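Local structure of hypothetical protein Ta0583 (Thermoplasma acidophilum, 2FSJ) at residues 280-285 / 308-313. The protein polymerizes in the presence of nucleoside triphosphates, ATP above all, into bundles of helical actin-like filaments. Sequence-based numbering, arbitrary orientation.
Sequences NRIIEN and NLIGDR
Asn-280 and Arg-313 bring the two backbones nearest, their CA atoms 8.4 Å apart, where helix 268-290 runs past segment 308-313; this is too far for backbone hydrogen bonding, so side chains carry most of the contact. Asn-280 OD1 takes a nearly straight hydrogen bond from Arg-313 NH2 at 2.6 Å. The donor lies almost on the line of the amide C=O (166°), and the oxygen sits in the guanidinium plane, at its edge, while the amide itself stands nearly perpendicular to that plane (85°). A second, weak bond reaches the same oxygen from Arg-313 NH1. Asparagine suits this spot as a short, neutral acceptor. Arginine suits its own because its chain, bent at chi2 and chi3, curls back to the helix and offers several N-H groups: NH1 also forms a salt bridge with Glu-276, and NH2 one with Glu-316. Ile-283 CD1, a methyl with no hydrogen bond to lose, lies over one guanidinium face, 3.9 Å from NH2, and also 3.4 Å from Arg-313 O. Ile-282 and Ile-310 cross at about a right angle and meet through their CD1 methyls at 4.0 Å; isoleucines suit this buried seam, bringing no polar group to satisfy. A leucine in place of Arg-313 would probably leave Asn-280 OD1 without its donors and both glutamates without this cationic partner. In this actin-like fold the contact thus ties the segment starting at ATP-binding Asn-308 to helix 268-290, through an apolar seam and a polar clasp whose cation is probably stabilised by two carboxylates and a neutral amide.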
loop_
_atom_site.group_PDB
_atom_site.type_symbol
_atom_site.label_atom_id
_atom_site.label_comp_id
_atom_site.label_asym_id
_atom_site.label_seq_id
_atom_site.Cartn_x
_atom_site.Cartn_y
_atom_site.Cartn_z
ATOM N N ASN A 280 -13.905 15.851 1.002
ATOM C CA ASN A 280 -15.237 16.120 0.524
ATOM C C ASN A 280 -15.552 15.345 -0.786
ATOM O O ASN A 280 -16.677 14.807 -0.939
ATOM C CB ASN A 280 -15.470 17.654 0.364
ATOM C CG ASN A 280 -15.582 18.372 1.698
ATOM O OD1 ASN A 280 -15.735 17.743 2.749
ATOM N ND2 ASN A 280 -15.548 19.675 1.660
ATOM N N ARG A 281 -14.584 15.247 -1.709
ATOM C CA ARG A 281 -14.836 14.551 -2.974
ATOM C C ARG A 281 -14.994 13.059 -2.747
ATOM O O ARG A 281 -15.859 12.434 -3.357
ATOM C CB ARG A 281 -13.730 14.767 -4.001
ATOM C CG ARG A 281 -13.763 16.182 -4.597
ATOM C CD ARG A 281 -12.720 16.407 -5.652
ATOM N NE ARG A 281 -12.796 17.755 -6.230
ATOM C CZ ARG A 281 -13.436 18.088 -7.365
ATOM N NH1 ARG A 281 -14.111 17.181 -8.091
ATOM N NH2 ARG A 281 -13.398 19.353 -7.770
ATOM N N ILE A 282 -14.188 12.494 -1.857
ATOM C CA ILE A 282 -14.301 11.076 -1.564
ATOM C C ILE A 282 -15.624 10.765 -0.901
ATOM O O ILE A 282 -16.323 9.808 -1.302
ATOM C CB ILE A 282 -13.114 10.600 -0.692
ATOM C CG1 ILE A 282 -11.819 10.656 -1.501
ATOM C CG2 ILE A 282 -13.351 9.198 -0.156
ATOM C CD1 ILE A 282 -10.584 10.759 -0.627
ATOM N N ILE A 283 -15.991 11.574 0.091
ATOM C CA ILE A 283 -17.243 11.382 0.811
ATOM C C ILE A 283 -18.459 11.474 -0.148
ATOM O O ILE A 283 -19.376 10.636 -0.117
ATOM C CB ILE A 283 -17.367 12.399 1.919
ATOM C CG1 ILE A 283 -16.384 12.065 3.062
ATOM C CG2 ILE A 283 -18.854 12.531 2.390
ATOM C CD1 ILE A 283 -16.076 13.253 3.970
ATOM N N GLU A 284 -18.447 12.469 -1.021
ATOM C CA GLU A 284 -19.552 12.625 -1.981
ATOM C C GLU A 284 -19.688 11.423 -2.927
ATOM O O GLU A 284 -20.778 10.970 -3.211
ATOM C CB GLU A 284 -19.343 13.898 -2.807
ATOM C CG GLU A 284 -20.210 13.955 -4.040
ATOM C CD GLU A 284 -19.806 15.055 -5.019
ATOM O OE1 GLU A 284 -18.612 15.066 -5.508
ATOM O OE2 GLU A 284 -20.696 15.898 -5.309
ATOM N N ASN A 285 -18.567 10.914 -3.419
ATOM C CA ASN A 285 -18.547 9.754 -4.289
ATOM C C ASN A 285 -18.981 8.443 -3.560
ATOM O O ASN A 285 -19.774 7.669 -4.082
ATOM C CB ASN A 285 -17.155 9.624 -4.917
ATOM C CG ASN A 285 -17.046 10.277 -6.304
ATOM O OD1 ASN A 285 -16.878 11.514 -6.439
ATOM N ND2 ASN A 285 -17.117 9.457 -7.340
ATOM N N ASN A 308 -4.239 8.973 7.701
ATOM C CA ASN A 308 -3.544 9.846 8.688
ATOM C C ASN A 308 -3.897 11.316 8.578
ATOM O O ASN A 308 -3.841 12.062 9.559
ATOM C CB ASN A 308 -2.043 9.790 8.497
ATOM C CG ASN A 308 -1.443 8.624 9.141
ATOM O OD1 ASN A 308 -0.654 7.932 8.523
ATOM N ND2 ASN A 308 -1.801 8.378 10.413
ATOM N N LEU A 309 -4.191 11.749 7.361
ATOM C CA LEU A 309 -4.507 13.141 7.095
ATOM C C LEU A 309 -5.974 13.543 7.154
ATOM O O LEU A 309 -6.294 14.685 7.501
ATOM C CB LEU A 309 -3.990 13.491 5.704
ATOM C CG LEU A 309 -2.463 13.504 5.626
ATOM C CD1 LEU A 309 -2.013 13.522 4.185
ATOM C CD2 LEU A 309 -1.895 14.710 6.419
ATOM N N ILE A 310 -6.875 12.654 6.733
ATOM C CA ILE A 310 -8.290 13.008 6.590
ATOM C C ILE A 310 -9.264 11.923 7.126
ATOM O O ILE A 310 -10.446 12.023 6.918
ATOM C CB ILE A 310 -8.641 13.266 5.063
ATOM C CG1 ILE A 310 -8.343 12.022 4.227
ATOM C CG2 ILE A 310 -7.934 14.510 4.524
ATOM C CD1 ILE A 310 -8.916 12.046 2.815
ATOM N N GLY A 311 -8.764 10.857 7.720
ATOM C CA GLY A 311 -9.608 9.711 8.088
ATOM C C GLY A 311 -10.820 10.081 8.947
ATOM O O GLY A 311 -11.954 9.580 8.733
ATOM N N ASP A 312 -10.585 10.980 9.901
ATOM C CA ASP A 312 -11.618 11.402 10.835
ATOM C C ASP A 312 -12.814 12.002 10.135
ATOM O O ASP A 312 -13.932 11.881 10.622
ATOM C CB ASP A 312 -11.098 12.417 11.843
ATOM C CG ASP A 312 -10.236 11.782 12.942
ATOM O OD1 ASP A 312 -10.218 10.545 13.058
ATOM O OD2 ASP A 312 -9.558 12.476 13.736
ATOM N N ARG A 313 -12.570 12.666 9.012
ATOM C CA ARG A 313 -13.628 13.255 8.231
ATOM C C ARG A 313 -14.613 12.241 7.698
ATOM O O ARG A 313 -15.707 12.639 7.322
ATOM C CB ARG A 313 -13.086 14.019 7.020
ATOM C CG ARG A 313 -12.362 15.283 7.319
ATOM C CD ARG A 313 -13.286 16.411 7.838
ATOM N NE ARG A 313 -14.546 16.537 7.095
ATOM C CZ ARG A 313 -14.650 16.894 5.817
ATOM N NH1 ARG A 313 -13.585 17.194 5.101
ATOM N NH2 ARG A 313 -15.830 16.963 5.256
#